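Local coordinates for tail spike protein (PDB 6EU4) that probably recognises, and may degrade, surface polysaccharide of its Acinetobacter baumannii host as the trimeric tailspike of the phage, at residues Trp239-Glu244 with Thr269-Ile274; Gln292-Ile297 with Ser320-Val325; Tyr187-His192 with Ile216-Tyr221; Ile233-Ala238 with Phe255-Thr260. One frame throughout, in Å; residues are numbered along the deposited sequence.

Contact 1: Trp239-Glu244 with Thr269-Ile274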
# COMPACT_ATOMS: atom_id res chain seq x y z
N TRP A 239 7.65 -1.30 19.67
CA TRP A 239 6.48 -1.97 19.11
C TRP A 239 5.24 -1.10 19.25
O TRP A 239 5.08 -0.35 20.22
CB TRP A 239 6.28 -3.34 19.73
CG TRP A 239 6.17 -3.42 21.23
CD1 TRP A 239 7.19 -3.38 22.16
CD2 TRP A 239 4.96 -3.58 21.97
NE1 TRP A 239 6.68 -3.51 23.42
CE2 TRP A 239 5.32 -3.63 23.34
CE3 TRP A 239 3.61 -3.68 21.62
CZ2 TRP A 239 4.37 -3.77 24.35
CZ3 TRP A 239 2.68 -3.84 22.62
CH2 TRP A 239 3.07 -3.89 23.97
N MSE A 240 4.37 -1.19 18.25
CA MSE A 240 3.14 -0.42 18.25
C MSE A 240 3.41 1.07 18.46
O MSE A 240 2.88 1.69 19.39
CB MSE A 240 2.16 -0.95 19.30
CG MSE A 240 1.49 -2.22 18.90
SE MSE A 240 0.11 -1.84 17.53
CE MSE A 240 -0.22 -3.67 16.98
N CYS A 241 4.23 1.65 17.58
CA CYS A 241 4.48 3.09 17.59
C CYS A 241 4.25 3.65 16.20
O CYS A 241 4.56 2.99 15.19
CB CYS A 241 5.90 3.44 18.03
SG CYS A 241 6.33 2.97 19.72
N THR A 242 3.68 4.85 16.14
CA THR A 242 3.56 5.57 14.88
C THR A 242 4.40 6.84 14.94
O THR A 242 4.57 7.46 16.00
CB THR A 242 2.11 5.93 14.55
OG1 THR A 242 1.61 6.86 15.52
CG2 THR A 242 1.22 4.69 14.54
N TRP A 243 4.92 7.19 13.77
CA TRP A 243 5.83 8.31 13.57
C TRP A 243 5.31 9.09 12.38
O TRP A 243 5.24 8.54 11.27
CB TRP A 243 7.27 7.83 13.30
CG TRP A 243 7.81 6.82 14.30
CD1 TRP A 243 7.53 5.49 14.35
CD2 TRP A 243 8.72 7.07 15.38
NE1 TRP A 243 8.19 4.89 15.40
CE2 TRP A 243 8.93 5.84 16.05
CE3 TRP A 243 9.38 8.20 15.86
CZ2 TRP A 243 9.76 5.72 17.16
CZ3 TRP A 243 10.21 8.08 16.96
CH2 TRP A 243 10.39 6.85 17.59
N GLU A 244 4.88 10.33 12.60
CA GLU A 244 4.31 11.16 11.54
C GLU A 244 5.08 12.46 11.48
O GLU A 244 5.21 13.15 12.50
CB GLU A 244 2.82 11.45 11.79
CG GLU A 244 2.19 12.28 10.66
CD GLU A 244 0.70 12.59 10.86
OE1 GLU A 244 0.13 12.26 11.92
OE2 GLU A 244 0.09 13.15 9.92
N THR A 269 8.01 -4.51 16.34
CA THR A 269 6.83 -4.75 15.53
C THR A 269 6.11 -3.45 15.24
O THR A 269 6.23 -2.46 15.97
CB THR A 269 5.80 -5.71 16.15
OG1 THR A 269 5.11 -5.02 17.19
CG2 THR A 269 6.43 -7.00 16.68
N THR A 270 5.33 -3.48 14.17
CA THR A 270 4.25 -2.52 13.91
C THR A 270 4.70 -1.07 14.16
O THR A 270 4.07 -0.30 14.91
CB THR A 270 2.98 -2.89 14.70
OG1 THR A 270 3.25 -3.03 16.11
CG2 THR A 270 2.38 -4.18 14.17
N GLN A 271 5.77 -0.68 13.46
CA GLN A 271 6.19 0.72 13.37
C GLN A 271 5.69 1.29 12.05
O GLN A 271 5.94 0.72 10.99
CB GLN A 271 7.71 0.87 13.44
CG GLN A 271 8.34 0.28 14.69
CD GLN A 271 7.92 1.02 15.96
OE1 GLN A 271 8.28 2.18 16.17
NE2 GLN A 271 7.16 0.34 16.81
N THR A 272 4.96 2.40 12.12
CA THR A 272 4.50 3.11 10.93
C THR A 272 5.20 4.45 10.85
O THR A 272 5.28 5.17 11.86
CB THR A 272 2.98 3.34 10.94
OG1 THR A 272 2.28 2.10 11.03
CG2 THR A 272 2.53 4.00 9.62
N PHE A 273 5.66 4.81 9.65
CA PHE A 273 6.29 6.09 9.37
C PHE A 273 5.54 6.75 8.23
O PHE A 273 5.47 6.18 7.13
CB PHE A 273 7.76 5.93 8.98
CG PHE A 273 8.58 5.23 10.03
CD1 PHE A 273 8.68 3.85 10.04
CD2 PHE A 273 9.27 5.94 11.00
CE1 PHE A 273 9.42 3.19 11.01
CE2 PHE A 273 10.01 5.28 11.98
CZ PHE A 273 10.09 3.92 11.97
N ILE A 274 4.97 7.92 8.49
CA ILE A 274 4.18 8.66 7.51
C ILE A 274 4.82 10.03 7.35
O ILE A 274 4.89 10.80 8.32
CB ILE A 274 2.72 8.80 7.96
CG1 ILE A 274 2.11 7.39 8.06
CG2 ILE A 274 1.93 9.63 6.95
CD1 ILE A 274 0.69 7.36 8.59

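Contact 2: Gln292-Ile297 with Ser320-Val325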
# COMPACT_ATOMS: atom_id res chain seq x y z
N GLN A 292 9.69 -5.89 12.17
CA GLN A 292 8.57 -6.65 11.64
C GLN A 292 7.35 -5.76 11.48
O GLN A 292 7.08 -4.90 12.33
CB GLN A 292 8.23 -7.83 12.56
CG GLN A 292 9.43 -8.54 13.19
CD GLN A 292 10.43 -9.00 12.16
OE1 GLN A 292 10.15 -9.00 10.96
NE2 GLN A 292 11.61 -9.41 12.62
N GLY A 293 6.58 -5.99 10.42
CA GLY A 293 5.33 -5.24 10.26
C GLY A 293 5.49 -3.74 10.13
O GLY A 293 4.67 -2.98 10.68
N CYS A 294 6.50 -3.29 9.39
CA CYS A 294 6.85 -1.88 9.26
C CYS A 294 6.36 -1.31 7.94
O CYS A 294 6.62 -1.88 6.87
CB CYS A 294 8.36 -1.72 9.35
SG CYS A 294 8.94 -0.05 9.06
N THR A 295 5.65 -0.18 8.00
CA THR A 295 5.18 0.51 6.81
C THR A 295 5.74 1.92 6.80
O THR A 295 5.63 2.64 7.80
CB THR A 295 3.64 0.56 6.73
OG1 THR A 295 3.06 -0.75 6.86
CG2 THR A 295 3.20 1.14 5.39
N MSE A 296 6.28 2.32 5.64
CA MSE A 296 6.69 3.70 5.37
C MSE A 296 5.81 4.25 4.27
O MSE A 296 5.67 3.62 3.22
CB MSE A 296 8.16 3.74 4.98
CG MSE A 296 9.06 3.10 6.03
SE MSE A 296 10.87 2.93 5.26
CE MSE A 296 11.25 4.77 5.01
N ILE A 297 5.18 5.41 4.50
CA ILE A 297 4.26 6.04 3.55
C ILE A 297 4.77 7.43 3.23
O ILE A 297 4.89 8.28 4.13
CB ILE A 297 2.84 6.10 4.12
CG1 ILE A 297 2.32 4.70 4.36
CG2 ILE A 297 1.89 6.85 3.19
CD1 ILE A 297 1.18 4.69 5.35
N SER A 320 13.91 -8.20 8.68
CA SER A 320 12.78 -7.29 8.80
C SER A 320 11.79 -7.57 7.69
O SER A 320 12.12 -8.23 6.70
CB SER A 320 13.22 -5.82 8.71
OG SER A 320 14.19 -5.51 9.70
N ASN A 321 10.57 -7.05 7.82
CA ASN A 321 9.67 -7.00 6.67
C ASN A 321 9.01 -5.63 6.63
O ASN A 321 8.39 -5.19 7.60
CB ASN A 321 8.66 -8.17 6.67
CG ASN A 321 7.53 -8.05 7.69
OD1 ASN A 321 7.73 -8.15 8.91
ND2 ASN A 321 6.31 -7.93 7.18
N VAL A 322 9.20 -4.94 5.50
CA VAL A 322 8.97 -3.51 5.34
C VAL A 322 8.26 -3.28 4.02
O VAL A 322 8.63 -3.87 3.00
CB VAL A 322 10.28 -2.70 5.35
CG1 VAL A 322 10.03 -1.22 5.09
CG2 VAL A 322 11.07 -2.92 6.65
N THR A 323 7.25 -2.40 4.03
CA THR A 323 6.60 -1.92 2.82
C THR A 323 6.83 -0.43 2.72
O THR A 323 6.57 0.30 3.69
CB THR A 323 5.08 -2.18 2.84
OG1 THR A 323 4.80 -3.58 2.95
CG2 THR A 323 4.45 -1.68 1.55
N MSE A 324 7.29 0.02 1.55
CA MSE A 324 7.50 1.43 1.27
C MSE A 324 6.49 1.86 0.20
O MSE A 324 6.54 1.37 -0.93
CB MSE A 324 8.93 1.70 0.78
CG MSE A 324 9.98 1.20 1.68
SE MSE A 324 11.71 1.82 1.00
CE MSE A 324 12.80 0.78 2.21
N VAL A 325 5.58 2.75 0.56
CA VAL A 325 4.48 3.16 -0.30
C VAL A 325 4.74 4.59 -0.74
O VAL A 325 4.67 5.52 0.07
CB VAL A 325 3.13 3.04 0.42
CG1 VAL A 325 1.99 3.26 -0.56
CG2 VAL A 325 3.00 1.69 1.07

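Contact 3: Tyr187-His192 with Ile216-Tyr221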
# COMPACT_ATOMS: atom_id res chain seq x y z
N TYR A 187 9.04 -1.15 29.05
CA TYR A 187 9.03 -0.20 27.95
C TYR A 187 8.60 1.18 28.45
O TYR A 187 7.76 1.30 29.35
CB TYR A 187 8.07 -0.66 26.82
CG TYR A 187 8.50 -1.98 26.24
CD1 TYR A 187 9.43 -2.02 25.21
CD2 TYR A 187 7.99 -3.18 26.72
CE1 TYR A 187 9.86 -3.23 24.68
CE2 TYR A 187 8.42 -4.39 26.21
CZ TYR A 187 9.36 -4.41 25.19
OH TYR A 187 9.77 -5.61 24.67
N ALA A 188 9.18 2.21 27.85
CA ALA A 188 8.65 3.57 27.96
C ALA A 188 7.48 3.65 26.98
O ALA A 188 7.68 3.58 25.76
CB ALA A 188 9.73 4.60 27.66
N GLN A 189 6.27 3.75 27.50
CA GLN A 189 5.10 3.48 26.67
C GLN A 189 4.00 4.50 26.90
O GLN A 189 3.98 5.24 27.89
CB GLN A 189 4.56 2.08 26.93
CG GLN A 189 4.13 1.80 28.35
CD GLN A 189 3.57 0.41 28.46
OE1 GLN A 189 4.32 -0.57 28.58
NE2 GLN A 189 2.24 0.29 28.36
N ASN A 190 3.06 4.51 25.96
CA ASN A 190 1.89 5.39 26.01
C ASN A 190 2.29 6.86 26.09
O ASN A 190 1.64 7.66 26.77
CB ASN A 190 0.97 4.99 27.15
CG ASN A 190 0.47 3.57 27.01
OD1 ASN A 190 0.92 2.66 27.72
ND2 ASN A 190 -0.42 3.35 26.05
N ASN A 191 3.32 7.23 25.34
CA ASN A 191 3.77 8.60 25.23
C ASN A 191 3.27 9.19 23.92
O ASN A 191 3.05 8.49 22.94
CB ASN A 191 5.28 8.67 25.31
CG ASN A 191 5.81 8.16 26.63
OD1 ASN A 191 5.38 8.59 27.68
ND2 ASN A 191 6.72 7.20 26.57
N HIS A 192 3.09 10.50 23.93
CA HIS A 192 2.48 11.21 22.80
C HIS A 192 3.20 12.54 22.70
O HIS A 192 2.86 13.50 23.41
CB HIS A 192 0.97 11.33 23.01
CG HIS A 192 0.33 9.98 23.21
ND1 HIS A 192 0.19 9.07 22.18
CD2 HIS A 192 -0.08 9.35 24.34
CE1 HIS A 192 -0.34 7.96 22.66
NE2 HIS A 192 -0.49 8.09 23.97
N ILE A 216 10.63 1.13 23.73
CA ILE A 216 9.44 1.97 23.62
C ILE A 216 8.29 1.17 23.05
O ILE A 216 8.49 0.20 22.30
CB ILE A 216 9.68 3.24 22.75
CG1 ILE A 216 10.28 2.85 21.40
CG2 ILE A 216 10.55 4.23 23.49
CD1 ILE A 216 10.36 4.00 20.40
N ALA A 217 7.08 1.57 23.41
CA ALA A 217 5.90 0.87 22.92
C ALA A 217 4.70 1.79 22.98
O ALA A 217 4.64 2.71 23.80
CB ALA A 217 5.59 -0.38 23.76
N LEU A 218 3.72 1.47 22.15
CA LEU A 218 2.36 1.97 22.32
C LEU A 218 2.32 3.50 22.38
O LEU A 218 1.72 4.09 23.28
CB LEU A 218 1.74 1.36 23.57
CG LEU A 218 1.64 -0.16 23.58
CD1 LEU A 218 1.43 -0.64 25.01
CD2 LEU A 218 0.53 -0.66 22.68
N SER A 219 2.97 4.15 21.40
CA SER A 219 3.23 5.58 21.49
C SER A 219 3.03 6.24 20.13
O SER A 219 3.05 5.58 19.08
CB SER A 219 4.65 5.88 21.96
OG SER A 219 4.84 5.51 23.31
N THR A 220 2.87 7.56 20.16
CA THR A 220 2.83 8.36 18.94
C THR A 220 3.87 9.47 19.03
O THR A 220 4.00 10.14 20.06
CB THR A 220 1.45 8.97 18.66
OG1 THR A 220 1.08 9.86 19.71
CG2 THR A 220 0.39 7.89 18.51
N TYR A 221 4.59 9.64 17.93
CA TYR A 221 5.59 10.69 17.75
C TYR A 221 5.19 11.46 16.50
O TYR A 221 5.01 10.86 15.43
CB TYR A 221 6.99 10.09 17.59
CG TYR A 221 7.50 9.39 18.84
CD1 TYR A 221 7.16 8.07 19.10
CD2 TYR A 221 8.31 10.05 19.75
CE1 TYR A 221 7.61 7.42 20.25
CE2 TYR A 221 8.78 9.41 20.91
CZ TYR A 221 8.42 8.10 21.16
OH TYR A 221 8.87 7.47 22.30
O HOH W 1 7.48 5.84 23.94

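Contact 4: Ile233-Ala238 with Phe255-Thr260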
# COMPACT_ATOMS: atom_id res chain seq x y z
N ILE A 233 17.58 9.25 15.65
CA ILE A 233 16.65 8.50 16.50
C ILE A 233 17.17 7.06 16.58
O ILE A 233 17.47 6.44 15.55
CB ILE A 233 15.22 8.56 15.95
CG1 ILE A 233 14.71 10.01 15.97
CG2 ILE A 233 14.29 7.64 16.76
CD1 ILE A 233 13.43 10.22 15.24
N LYS A 234 17.31 6.55 17.80
CA LYS A 234 17.99 5.28 18.03
C LYS A 234 17.22 4.44 19.04
O LYS A 234 16.99 4.88 20.17
CB LYS A 234 19.40 5.56 18.54
CG LYS A 234 20.26 4.35 18.66
CD LYS A 234 21.69 4.77 18.99
CE LYS A 234 22.65 3.63 18.79
NZ LYS A 234 24.07 4.07 19.07
N SER A 235 16.87 3.21 18.65
CA SER A 235 16.02 2.34 19.45
C SER A 235 16.50 0.90 19.30
O SER A 235 17.17 0.55 18.33
CB SER A 235 14.55 2.49 19.02
OG SER A 235 13.66 1.69 19.78
N VAL A 236 16.13 0.07 20.28
CA VAL A 236 16.47 -1.35 20.32
C VAL A 236 15.24 -2.23 20.09
O VAL A 236 15.28 -3.20 19.33
CB VAL A 236 17.14 -1.72 21.66
CG1 VAL A 236 17.34 -3.21 21.77
CG2 VAL A 236 18.47 -0.99 21.85
N ASP A 237 14.15 -1.93 20.80
CA ASP A 237 12.94 -2.74 20.80
C ASP A 237 11.79 -1.74 20.89
O ASP A 237 11.56 -1.16 21.96
CB ASP A 237 12.93 -3.73 21.97
CG ASP A 237 11.71 -4.66 21.98
OD1 ASP A 237 10.63 -4.31 21.47
OD2 ASP A 237 11.83 -5.76 22.57
N ALA A 238 11.12 -1.53 19.77
CA ALA A 238 9.98 -0.64 19.64
C ALA A 238 8.82 -1.44 19.08
O ALA A 238 8.99 -2.20 18.11
CB ALA A 238 10.31 0.55 18.71
N PHE A 255 17.97 7.16 11.23
CA PHE A 255 17.04 6.32 11.99
C PHE A 255 17.70 4.96 12.24
O PHE A 255 18.17 4.32 11.30
CB PHE A 255 15.75 6.10 11.21
CG PHE A 255 14.89 7.32 11.01
CD1 PHE A 255 13.95 7.68 11.96
CD2 PHE A 255 14.99 8.07 9.85
CE1 PHE A 255 13.12 8.79 11.75
CE2 PHE A 255 14.18 9.18 9.65
CZ PHE A 255 13.25 9.54 10.59
N ILE A 256 17.74 4.54 13.50
CA ILE A 256 18.31 3.25 13.90
C ILE A 256 17.26 2.52 14.73
O ILE A 256 16.87 3.02 15.80
CB ILE A 256 19.60 3.41 14.73
CG1 ILE A 256 20.65 4.24 13.99
CG2 ILE A 256 20.13 2.04 15.14
CD1 ILE A 256 21.66 4.82 14.97
N PHE A 257 16.82 1.35 14.26
CA PHE A 257 15.89 0.50 14.99
C PHE A 257 16.49 -0.90 15.09
O PHE A 257 17.14 -1.38 14.15
CB PHE A 257 14.52 0.47 14.32
CG PHE A 257 13.72 1.73 14.53
CD1 PHE A 257 13.89 2.81 13.69
CD2 PHE A 257 12.79 1.82 15.56
CE1 PHE A 257 13.18 3.99 13.88
CE2 PHE A 257 12.06 2.98 15.75
CZ PHE A 257 12.26 4.08 14.91
N GLY A 258 16.30 -1.53 16.23
CA GLY A 258 16.93 -2.82 16.47
C GLY A 258 18.42 -2.71 16.75
O GLY A 258 19.16 -3.66 16.50
N HIS A 259 18.86 -1.56 17.27
CA HIS A 259 20.24 -1.36 17.70
C HIS A 259 20.73 -2.57 18.49
O HIS A 259 20.09 -2.99 19.46
CB HIS A 259 20.30 -0.08 18.56
CG HIS A 259 21.57 0.12 19.33
ND1 HIS A 259 22.81 0.18 18.74
CD2 HIS A 259 21.77 0.38 20.65
CE1 HIS A 259 23.73 0.43 19.67
NE2 HIS A 259 23.12 0.55 20.84
N THR A 260 21.86 -3.13 18.05
CA THR A 260 22.39 -4.37 18.62
C THR A 260 23.36 -4.14 19.78
O THR A 260 23.88 -5.11 20.35
CB THR A 260 23.15 -5.16 17.56
OG1 THR A 260 24.19 -4.32 17.04
CG2 THR A 260 22.22 -5.61 16.43

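Contact 1: Trp239-Glu244 with Thr269-Ile274
Backbone hydrogen bonds carry the frame of this contact. The strands 241-244 and 269-274 run parallel, 4.7 Å apart, and exchange bonds in the usual parallel pattern: T272 N gives to C241 O, W243 N to T272 O, and I274 N to W243 O at 2.9 Å, nearly along the C=O axis. Toward the corner at M240 the bonding loosens; C241 N reaches T270 O only weakly, and M240 and T270 both take positive phi.

Side-chain polar bonds take over there. The chain of Q271, bent at chi2 (-66°), folds back so that its amide makes two bonds. NE2 gives a straight bond of 3.1 Å to T269 O, in the plane of that carbonyl, while M240 N grips the same oxygen from above the plane. OE1 accepts from the indole NE1 of W243 at 2.8 Å, in the plane of the ring, though NE1 stands above the plane of the glutamine carbonyl. Glutamine suits this buried spot because NE2 of its amide donates while the OE1 beside it accepts.

W243 and F273 point the same way and form an offset stack, ring centroids 4.5 Å apart, with F273 CE2 over the five-membered ring near its rim, 3.4 Å from W243 CD1.

The pair lies within the parallel beta-helix between strands 219-229 and 284-304. F273 meets W286 and F257, and W243 stacks on Y221. On the opposite face, T242 bonds E244 of the second subunit, whereas E244 forms salt bridges with K222 of its own chain and of the third subunit, and OE2 also hydrogen-bonds T242 of the third subunit.

Contact 2: Gln292-Ile297 with Ser320-Val325
Two amide groups, those of Q292 and N321, are the flat parts of this contact. Their side chains cross at about a right angle, yet the amide planes are almost coplanar, only 16° apart. Q292 OE1 and N321 OD1 lie 3.3 Å apart, both acceptors and so not bonded to each other. NE2 of Q292 bonds Y319 O. With CG of N321 in the crowded position between backbone N and carbonyl carbon (chi1 75°), the amide swings across so that OD1 accepts from G293 N at 2.9 Å, where the chain turns; the donor stands above the carbonyl plane. G293 has positive phi, which favours glycine. N351 of the second subunit gives a further bond to OD1.

From C294 onward the strands are regular and parallel. C294 N to N321 O, T323 N to C294 O, M296 N to T323 O and V325 N to M296 O alternate, the last two at 2.8 Å and nearly straight along the C=O axes.

Apolar side chains suit the face of C294, V322, M296 and M324. The selenomethionine M296 is bent at chi3 (63°), so SE lies 4.1 Å from M324 CG, side by side with that extended chain, and 4.2 Å from V322 CG1.

The two strands belong to successive coils of the parallel beta-helix. This face lies in its interior, near F273 of strand 268-274 and I317 of strand 311-318. On the other face, at the subunit interface, T295 OG1 bonds S298 and T326 of the second subunit, and T323 OG1 bonds the same T326. Strand 344-348 pairs on the far side of strand 321-334, with S348 against V325.

Contact 3: Tyr187-His192 with Ile216-Tyr221
The tight part lies where both chains turn a corner, at N190 and L218, each with positive phi. Here polar atoms are dense. S219 OG stands against N191 N at 3.1 Å, accepting a hydrogen bond from it, and donates at 2.8 Å to A217 O, which also takes N190 N in the plane of its carbonyl. A second, weak bond runs from N190 N to L218 O. T220 N reaches N191 O nearly along the C=O axis, continuing the parallel pairing that A217 N begins on A188 O.

A bound water bridges the two chains at this corner. It donates to A188 O and S219 OG (2.7 Å to the latter), accepts from N191 ND2 and is hydrogen-bonded to Y221 OH. Asparagine suits N191 because its amide reaches several partners: OD1 takes T137 N, and ND2 also holds N134 O.

At the far end, H192, partly exposed, meets T220 OG1 through ND1 at 2.7 Å, at the edge of the imidazole. NE2 bonds E144 of the second subunit, which may tune the ring's ionisation.

The looser side carries Y187 and Q189, also partly exposed. Q189 is extended and holds N190 OD1 through NE2 at 2.8 Å, while the same NE2 lies 3.6 Å from L218 CD1. Y187 CB lies 3.9 Å from A217 CB, the edge of its ring, at CD1, meets I216 N, and its OH bonds D237.

These are corners of successive beta-helix coils. Behind them stand strands 237-239 and 241-250, with W239 against A217 and L218. Strand 175-179 contributes A179 beside A188 and I216, and the second subunit lies against N190, H192, L218 and T220.

Contact 4: Ile233-Ala238 with Phe255-Thr260
Apolar side chains fill the inward face. I233 CD1 lies 3.8 Å from F255 CE1, the two chains side by side, and I233 CG2 nears the tip of F257. Aromatic rings suit these places because they reach far across the interior: F257 takes A238 CB at its edge, its CD2 4.2 Å away, and stands near S235 CB. F255 stacks on W286, while F257 meets F273.

Outward from this, K234 and I256 pair on the other face, the aliphatic CG of K234 resting 4.0 Å from I256 CD1. Fully extended, K234 then crosses the imidazole of H259: CE sits 3.5 Å from the ring centroid, over its centre, a CH-pi contact, while V236 CG2 abuts the ring edge. NZ continues to a salt bridge with E231, so the lysine packs along its length and pairs at its tip.

The backbone makes the rest. I256 N binds I233 O at 2.8 Å, nearly along the C=O axis, and S235 N binds I256 O. S235 O accepts H259 N at 2.9 Å on a lone pair, in the carbonyl plane, after G258 has turned with positive phi. S235 OG holds A213 O.

Parallel pairing of strands one turn apart, with the apolar side chains inside, is the hallmark of a parallel beta-helix, the fold seen in many phage tailspikes.

All four contacts join neighbouring coils of the beta-helix; all are largely buried, each with a few partly exposed residues. Contacts 1 and 2 are adjacent, since strand 268-274 pairs with 284-304, and F273 serves both. Contact 3 joins contact 1 through strands 219-229 and 241-250, while strand 237-239 runs from contact 4 into contact 1 and pairs with strand 215-217 of contact 3. Contacts 1, 2 and 3 face the second subunit, whereas no other chain touches contact 4. The chemistry varies accordingly: stacked rings face inward in contact 1 and selenomethionines in contact 2, a bound water marks the corner of contact 3, and a lysine-histidine CH-pi pair lies on the outer side of contact 4.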